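Local coordinates for CptN Toxin (Eubacterium rectale DSM 17629, PDB 4RMO), which is the protein toxin of a type III toxin-antitoxin system, probably an endoribonuclease, and is held in complex with its pseudoknotted RNA antitoxin, at residues G43-P49 with D91-D97; C71-H75 with K125-V129. One frame throughout, in Å; residues are numbered along the deposited sequence.

Contact 1: G43-P49 with D91-D97; sequences GIYWMIP and DMFPISD. With nucleotides of chain B.
A proline, Pro94, sits within a β-ladder, at a non-hydrogen-bonded position opposite Trp46 (CA to CA 4.5 Å), where its missing amide proton costs no bond to this neighbour. Strands 44-49 and 93-96 run antiparallel with a strong twist, directions 137° apart and axes 4.4 Å at closest. Two hydrogen-bonded pairs fix the register. Tyr45 N donates to Ile95 O and Ile95 N to Tyr45 O, both 2.8 Å; Met47 N to Phe93 O is 2.9 Å, and Phe93 N to Met47 O 3.0 Å. Trp46 (chi1 m, chi2 94°) lays its six-membered ring against Pro94, a CH-pi contact with CB 3.9 Å from the centroid, while its NE1 hydrogen-bonds Asp38 OD1. On the other face selenomethionine Met47 places CB 4.2 Å from the Phe93 ring centroid and CG 3.6 Å from Ile95 CG2. At Gly43 (phi/psi 86/4) a CB would jam against the preceding carbonyl O; a water joins Gly43 O (2.7 Å) to Asp97 N (2.9 Å). Before the strand, Asp91 receives the Watson-Crick edge of guanine G3 of the RNA, N2 to OD1 and N1 to OD2 both 2.8 Å. This match is consistent with a single carboxylate selecting guanine, whose N1 and N2 both donate.

Contact 2: C71-H75 with K125-V129; sequences CDIIH and KARKV. With nucleotides of chain B.
A base-recognition site for the RNA antitoxin is built here, where the loop leading into strand 75-78 meets helix 116-134. Cys71 offers its carbonyl: Lys125 NZ donates to Cys71 O at 2.7 Å, reached by a nearly extended lysine chain (chi1 m, the others t). Asp72 (phi/psi -93/-22, chi1 m) has its CA 4.9 Å from that of Lys125 and turns its carboxylate to uracil U6. U6 N3 donates to Asp72 OD2 at 2.6 Å, and Asp72 N donates to U6 O4 at 2.7 Å, so acid and amide together match the imide edge of uracil. Lys128 NZ balances the charge of Asp72 through a salt bridge to Asp72 OD2 (2.9 Å) and makes a weak hydrogen bond to U6 O2, also 2.9 Å. Ile73, also near-helical, brings CG2 to 4.1 Å from Val129 CG2, an apolar touch beside the polar site. From Ile74 on the backbone is extended, and Ile74 turns its side chain from the helix onto helix 54-65. The helical hydrogen bond Val129 N to Lys125 O (2.9 Å) sets Lys125, Lys128 and Val129 toward the loop. At the ring edge, Lys125 NZ donates to His75 ND1 at 3.1 Å.

After strand 6-9, helix 11-17 and strand 32-37, the chain enters strand 44-51, passes through helix 54-65 and the loop 71-75, and returns through strands 75-78 and 84-87 to residues 91-97, where contact 1 closes its loop. It then runs on through strand 100-106 into helix 116-134, whose residues 125-129 close contact 2. Their segments alternate, so the two loops cross rather than nest. Contact 1 joins two strands of the antiparallel sheet; contact 2 fastens a loop to the helix packed on that sheet. They meet where SE of selenomethionine Met92 lies 3.6 Å from Ala126 O and 4.0 Å from Val129 CG1. Both also present an aspartate to an RNA base.

Contact 1: G43-P49 with D91-D97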
loop_
_atom_site.group_PDB
_atom_site.type_symbol
_atom_site.label_atom_id
_atom_site.label_comp_id
_atom_site.label_asym_id
_atom_site.label_seq_id
_atom_site.Cartn_x
_atom_site.Cartn_y
_atom_site.Cartn_z
ATOM N N GLY A 43 -10.035 -6.010 -27.137
ATOM C CA GLY A 43 -10.849 -7.184 -27.469
ATOM C C GLY A 43 -10.092 -8.496 -27.358
ATOM O O GLY A 43 -10.656 -9.551 -27.656
ATOM N N ILE A 44 -8.845 -8.450 -26.898
ATOM C CA ILE A 44 -8.135 -9.656 -26.495
ATOM C C ILE A 44 -7.904 -9.598 -24.984
ATOM O O ILE A 44 -7.435 -8.592 -24.464
ATOM C CB ILE A 44 -6.824 -9.821 -27.243
ATOM C CG1 ILE A 44 -7.122 -9.945 -28.745
ATOM C CG2 ILE A 44 -6.052 -11.042 -26.747
ATOM C CD1 ILE A 44 -5.910 -10.261 -29.612
ATOM N N TYR A 45 -8.229 -10.700 -24.301
ATOM C CA TYR A 45 -8.274 -10.748 -22.852
ATOM C C TYR A 45 -7.472 -11.921 -22.371
ATOM O O TYR A 45 -7.500 -12.970 -22.993
ATOM C CB TYR A 45 -9.722 -10.889 -22.390
ATOM C CG TYR A 45 -10.638 -9.863 -23.008
ATOM C CD1 TYR A 45 -10.615 -8.536 -22.590
ATOM C CD2 TYR A 45 -11.511 -10.209 -24.030
ATOM C CE1 TYR A 45 -11.453 -7.592 -23.156
ATOM C CE2 TYR A 45 -12.332 -9.278 -24.625
ATOM C CZ TYR A 45 -12.306 -7.969 -24.182
ATOM O OH TYR A 45 -13.137 -7.046 -24.758
ATOM N N TRP A 46 -6.737 -11.742 -21.279
ATOM C CA TRP A 46 -5.865 -12.773 -20.777
ATOM C C TRP A 46 -6.585 -13.502 -19.640
ATOM O O TRP A 46 -7.084 -12.883 -18.685
ATOM C CB TRP A 46 -4.530 -12.210 -20.336
ATOM C CG TRP A 46 -3.729 -11.842 -21.500
ATOM C CD1 TRP A 46 -3.652 -10.608 -22.092
ATOM C CD2 TRP A 46 -2.911 -12.711 -22.275
ATOM N NE1 TRP A 46 -2.841 -10.677 -23.215
ATOM C CE2 TRP A 46 -2.372 -11.957 -23.339
ATOM C CE3 TRP A 46 -2.590 -14.066 -22.188
ATOM C CZ2 TRP A 46 -1.506 -12.509 -24.283
ATOM C CZ3 TRP A 46 -1.721 -14.614 -23.118
ATOM C CH2 TRP A 46 -1.172 -13.831 -24.145
HETATM N N MSE A 47 -6.666 -14.807 -19.770
HETATM C CA MSE A 47 -7.392 -15.636 -18.827
HETATM C C MSE A 47 -6.456 -16.570 -18.143
HETATM O O MSE A 47 -5.466 -16.996 -18.688
HETATM C CB MSE A 47 -8.385 -16.542 -19.532
HETATM C CG MSE A 47 -9.205 -15.836 -20.569
HETATM SE SE MSE A 47 -10.427 -14.567 -19.681
HETATM C CE MSE A 47 -11.562 -15.732 -18.571
ATOM N N ILE A 48 -6.836 -16.975 -16.933
ATOM C CA ILE A 48 -6.096 -17.968 -16.157
ATOM C C ILE A 48 -7.022 -19.092 -15.730
ATOM O O ILE A 48 -8.036 -18.878 -15.066
ATOM C CB ILE A 48 -5.497 -17.314 -14.904
ATOM C CG1 ILE A 48 -4.610 -16.118 -15.315
ATOM C CG2 ILE A 48 -4.694 -18.314 -14.098
ATOM C CD1 ILE A 48 -4.126 -15.310 -14.141
ATOM N N PRO A 49 -6.668 -20.324 -16.082
ATOM C CA PRO A 49 -7.492 -21.426 -15.687
ATOM C C PRO A 49 -7.292 -21.795 -14.213
ATOM O O PRO A 49 -6.190 -21.702 -13.740
ATOM C CB PRO A 49 -6.954 -22.579 -16.569
ATOM C CG PRO A 49 -5.533 -22.249 -16.799
ATOM C CD PRO A 49 -5.493 -20.737 -16.864
ATOM N N ASP A 91 -0.349 -21.364 -17.291
ATOM C CA ASP A 91 -1.120 -21.821 -18.438
ATOM C C ASP A 91 -2.085 -20.770 -18.909
ATOM O O ASP A 91 -3.112 -21.066 -19.534
ATOM C CB ASP A 91 -1.873 -23.085 -18.073
ATOM C CG ASP A 91 -0.952 -24.244 -17.849
ATOM O OD1 ASP A 91 0.022 -24.390 -18.599
ATOM O OD2 ASP A 91 -1.230 -25.073 -16.950
HETATM N N MSE A 92 -1.769 -19.534 -18.610
HETATM C CA MSE A 92 -2.642 -18.441 -19.030
HETATM C C MSE A 92 -2.643 -18.301 -20.528
HETATM O O MSE A 92 -1.668 -18.689 -21.196
HETATM C CB MSE A 92 -2.164 -17.143 -18.417
HETATM C CG MSE A 92 -0.787 -16.749 -18.973
HETATM SE SE MSE A 92 -0.084 -15.209 -17.960
HETATM C CE MSE A 92 -1.341 -13.820 -18.513
ATOM N N PHE A 93 -3.688 -17.682 -21.062
ATOM C CA PHE A 93 -3.846 -17.625 -22.504
ATOM C C PHE A 93 -4.816 -16.563 -22.913
ATOM O O PHE A 93 -5.584 -16.076 -22.092
ATOM C CB PHE A 93 -4.374 -18.984 -23.018
ATOM C CG PHE A 93 -5.740 -19.333 -22.465
ATOM C CD1 PHE A 93 -6.891 -18.904 -23.086
ATOM C CD2 PHE A 93 -5.851 -20.095 -21.336
ATOM C CE1 PHE A 93 -8.125 -19.247 -22.609
ATOM C CE2 PHE A 93 -7.085 -20.429 -20.816
ATOM C CZ PHE A 93 -8.242 -19.984 -21.462
ATOM N N PRO A 94 -4.788 -16.176 -24.179
ATOM C CA PRO A 94 -5.652 -15.091 -24.623
ATOM C C PRO A 94 -6.925 -15.533 -25.250
ATOM O O PRO A 94 -7.016 -16.632 -25.758
ATOM C CB PRO A 94 -4.808 -14.403 -25.673
ATOM C CG PRO A 94 -4.005 -15.507 -26.270
ATOM C CD PRO A 94 -3.804 -16.541 -25.200
ATOM N N ILE A 95 -7.920 -14.670 -25.213
ATOM C CA ILE A 95 -9.218 -15.007 -25.722
ATOM C C ILE A 95 -9.956 -13.737 -26.175
ATOM O O ILE A 95 -9.539 -12.628 -25.857
ATOM C CB ILE A 95 -10.033 -15.716 -24.645
ATOM C CG1 ILE A 95 -11.153 -16.522 -25.261
ATOM C CG2 ILE A 95 -10.644 -14.746 -23.649
ATOM C CD1 ILE A 95 -11.578 -17.678 -24.382
ATOM N N SER A 96 -11.012 -13.901 -26.962
ATOM C CA SER A 96 -11.834 -12.771 -27.376
ATOM C C SER A 96 -13.232 -13.003 -26.896
ATOM O O SER A 96 -13.601 -14.113 -26.520
ATOM C CB SER A 96 -11.833 -12.600 -28.922
ATOM O OG SER A 96 -12.412 -13.707 -29.577
ATOM N N ASP A 97 -14.007 -11.953 -26.966
ATOM C CA ASP A 97 -15.309 -11.901 -26.357
ATOM C C ASP A 97 -16.265 -12.981 -26.817
ATOM O O ASP A 97 -17.097 -13.448 -26.039
ATOM C CB ASP A 97 -15.940 -10.524 -26.617
ATOM C CG ASP A 97 -16.507 -9.930 -25.378
ATOM O OD1 ASP A 97 -15.686 -9.402 -24.585
ATOM O OD2 ASP A 97 -17.762 -9.975 -25.216
ATOM P P G B 3 1.496 -35.190 -14.079
ATOM O OP1 G B 3 2.247 -36.225 -13.399
ATOM O OP2 G B 3 0.757 -34.173 -13.263
ATOM O "O5'" G B 3 2.379 -34.315 -15.057
ATOM C "C5'" G B 3 3.143 -34.907 -16.111
ATOM C "C4'" G B 3 3.561 -33.836 -17.097
ATOM O "O4'" G B 3 2.362 -33.233 -17.661
ATOM C "C3'" G B 3 4.338 -32.665 -16.518
ATOM O "O3'" G B 3 5.745 -32.908 -16.502
ATOM C "C2'" G B 3 4.023 -31.561 -17.513
ATOM O "O2'" G B 3 4.828 -31.596 -18.671
ATOM C "C1'" G B 3 2.559 -31.848 -17.835
ATOM N N9 G B 3 1.637 -31.135 -16.953
ATOM C C8 G B 3 1.130 -31.576 -15.760
ATOM N N7 G B 3 0.380 -30.692 -15.162
ATOM C C5 G B 3 0.372 -29.609 -16.027
ATOM C C6 G B 3 -0.274 -28.361 -15.919
ATOM O O6 G B 3 -1.032 -27.965 -15.033
ATOM N N1 G B 3 -0.011 -27.549 -17.020
ATOM C C2 G B 3 0.806 -27.884 -18.067
ATOM N N2 G B 3 0.966 -26.953 -19.016
ATOM N N3 G B 3 1.421 -29.048 -18.175
ATOM C C4 G B 3 1.149 -29.862 -17.134
HETATM O O HOH W 1 -13.288 -9.410 -28.123
#

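Contact 2: C71-H75 with K125-V129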
loop_
_atom_site.group_PDB
_atom_site.type_symbol
_atom_site.label_atom_id
_atom_site.label_comp_id
_atom_site.label_asym_id
_atom_site.label_seq_id
_atom_site.Cartn_x
_atom_site.Cartn_y
_atom_site.Cartn_z
ATOM N N CYS A 71 6.592 -18.175 -5.792
ATOM C CA CYS A 71 6.091 -18.922 -6.961
ATOM C C CYS A 71 5.171 -18.002 -7.742
ATOM O O CYS A 71 4.137 -17.604 -7.221
ATOM C CB CYS A 71 5.323 -20.154 -6.526
ATOM S SG CYS A 71 4.828 -21.207 -7.914
ATOM N N ASP A 72 5.541 -17.652 -8.971
ATOM C CA ASP A 72 4.662 -16.830 -9.815
ATOM C C ASP A 72 3.759 -17.658 -10.729
ATOM O O ASP A 72 2.797 -17.153 -11.219
ATOM C CB ASP A 72 5.490 -15.902 -10.687
ATOM C CG ASP A 72 6.560 -15.142 -9.879
ATOM O OD1 ASP A 72 6.207 -14.179 -9.180
ATOM O OD2 ASP A 72 7.755 -15.551 -9.936
ATOM N N ILE A 73 4.141 -18.899 -11.014
ATOM C CA ILE A 73 3.462 -19.693 -12.015
ATOM C C ILE A 73 2.170 -20.356 -11.471
ATOM O O ILE A 73 1.293 -20.736 -12.246
ATOM C CB ILE A 73 4.382 -20.785 -12.623
ATOM C CG1 ILE A 73 5.052 -21.634 -11.570
ATOM C CG2 ILE A 73 5.436 -20.130 -13.477
ATOM C CD1 ILE A 73 5.695 -22.882 -12.132
ATOM N N ILE A 74 2.071 -20.449 -10.153
ATOM C CA ILE A 74 0.902 -20.937 -9.462
ATOM C C ILE A 74 0.662 -20.116 -8.227
ATOM O O ILE A 74 1.598 -19.807 -7.458
ATOM C CB ILE A 74 1.124 -22.364 -9.057
ATOM C CG1 ILE A 74 1.011 -23.242 -10.291
ATOM C CG2 ILE A 74 0.074 -22.818 -8.068
ATOM C CD1 ILE A 74 1.941 -24.389 -10.175
ATOM N N HIS A 75 -0.585 -19.733 -8.030
ATOM C CA HIS A 75 -0.983 -19.003 -6.826
ATOM C C HIS A 75 -2.272 -19.636 -6.298
ATOM O O HIS A 75 -3.239 -19.863 -7.047
ATOM C CB HIS A 75 -1.197 -17.548 -7.181
ATOM C CG HIS A 75 -1.486 -16.677 -6.003
ATOM N ND1 HIS A 75 -0.513 -16.282 -5.108
ATOM C CD2 HIS A 75 -2.630 -16.112 -5.578
ATOM C CE1 HIS A 75 -1.058 -15.543 -4.160
ATOM N NE2 HIS A 75 -2.347 -15.429 -4.421
ATOM N N LYS A 125 1.839 -11.383 -10.766
ATOM C CA LYS A 125 2.445 -12.651 -11.107
ATOM C C LYS A 125 2.211 -12.928 -12.579
ATOM O O LYS A 125 3.087 -13.438 -13.265
ATOM C CB LYS A 125 1.885 -13.746 -10.220
ATOM C CG LYS A 125 2.479 -13.710 -8.846
ATOM C CD LYS A 125 1.944 -14.796 -7.947
ATOM C CE LYS A 125 2.504 -14.679 -6.533
ATOM N NZ LYS A 125 2.450 -15.991 -5.859
ATOM N N ALA A 126 1.040 -12.552 -13.062
ATOM C CA ALA A 126 0.648 -12.837 -14.417
ATOM C C ALA A 126 1.422 -12.011 -15.413
ATOM O O ALA A 126 1.694 -12.469 -16.524
ATOM C CB ALA A 126 -0.841 -12.576 -14.591
ATOM N N ARG A 127 1.707 -10.771 -15.059
ATOM C CA ARG A 127 2.492 -9.897 -15.941
ATOM C C ARG A 127 3.896 -10.420 -16.071
ATOM O O ARG A 127 4.487 -10.390 -17.135
ATOM C CB ARG A 127 2.509 -8.491 -15.394
ATOM C CG ARG A 127 1.187 -7.784 -15.611
ATOM C CD ARG A 127 1.233 -6.298 -15.162
ATOM N NE ARG A 127 -0.110 -5.725 -15.274
ATOM C CZ ARG A 127 -0.728 -5.467 -16.422
ATOM N NH1 ARG A 127 -0.136 -5.665 -17.595
ATOM N NH2 ARG A 127 -1.967 -5.002 -16.400
ATOM N N LYS A 128 4.440 -10.885 -14.958
ATOM C CA LYS A 128 5.732 -11.471 -14.947
ATOM C C LYS A 128 5.765 -12.779 -15.784
ATOM O O LYS A 128 6.652 -12.982 -16.613
ATOM C CB LYS A 128 6.130 -11.782 -13.524
ATOM C CG LYS A 128 7.505 -12.373 -13.411
ATOM C CD LYS A 128 8.003 -12.465 -11.982
ATOM C CE LYS A 128 9.333 -13.234 -11.937
ATOM N NZ LYS A 128 9.798 -13.601 -10.556
ATOM N N VAL A 129 4.810 -13.666 -15.542
ATOM C CA VAL A 129 4.787 -14.913 -16.246
ATOM C C VAL A 129 4.620 -14.680 -17.755
ATOM O O VAL A 129 5.305 -15.291 -18.566
ATOM C CB VAL A 129 3.682 -15.823 -15.727
ATOM C CG1 VAL A 129 3.380 -16.907 -16.747
ATOM C CG2 VAL A 129 4.096 -16.421 -14.403
ATOM P P U B 6 13.725 -22.519 -13.544
ATOM O OP1 U B 6 15.110 -22.011 -13.475
ATOM O OP2 U B 6 13.123 -23.169 -12.356
ATOM O "O5'" U B 6 12.829 -21.303 -14.051
ATOM C "C5'" U B 6 13.223 -20.554 -15.216
ATOM C "C4'" U B 6 13.299 -19.081 -14.882
ATOM O "O4'" U B 6 11.970 -18.630 -14.461
ATOM C "C3'" U B 6 14.241 -18.683 -13.740
ATOM O "O3'" U B 6 14.704 -17.356 -13.983
ATOM C "C2'" U B 6 13.292 -18.634 -12.549
ATOM O "O2'" U B 6 13.792 -17.890 -11.462
ATOM C "C1'" U B 6 12.056 -18.010 -13.199
ATOM N N1 U B 6 10.809 -18.259 -12.462
ATOM C C2 U B 6 10.196 -17.190 -11.842
ATOM O O2 U B 6 10.557 -16.039 -12.001
ATOM N N3 U B 6 9.073 -17.507 -11.122
ATOM C C4 U B 6 8.537 -18.760 -10.921
ATOM O O4 U B 6 7.504 -18.881 -10.259
ATOM C C5 U B 6 9.250 -19.816 -11.564
ATOM C C6 U B 6 10.343 -19.536 -12.284
ATOM P P U B 26 3.812 -4.583 -18.722
ATOM O OP1 U B 26 2.756 -3.884 -19.495
ATOM O OP2 U B 26 3.505 -5.742 -17.839
ATOM O "O5'" U B 26 4.970 -5.192 -19.644
ATOM C "C5'" U B 26 5.575 -4.403 -20.712
ATOM C "C4'" U B 26 6.526 -5.267 -21.499
ATOM O "O4'" U B 26 7.512 -5.834 -20.586
ATOM C "C3'" U B 26 5.889 -6.452 -22.216
ATOM O "O3'" U B 26 6.618 -6.704 -23.399
ATOM C "C2'" U B 26 6.139 -7.603 -21.243
ATOM O "O2'" U B 26 6.182 -8.900 -21.796
ATOM C "C1'" U B 26 7.519 -7.239 -20.689
ATOM N N1 U B 26 7.765 -7.797 -19.351
ATOM C C2 U B 26 8.759 -8.736 -19.214
ATOM O O2 U B 26 9.434 -9.121 -20.155
ATOM N N3 U B 26 8.908 -9.236 -17.945
ATOM C C4 U B 26 8.180 -8.897 -16.822
ATOM O O4 U B 26 8.445 -9.427 -15.739
ATOM C C5 U B 26 7.197 -7.894 -17.040
ATOM C C6 U B 26 7.003 -7.413 -18.272
#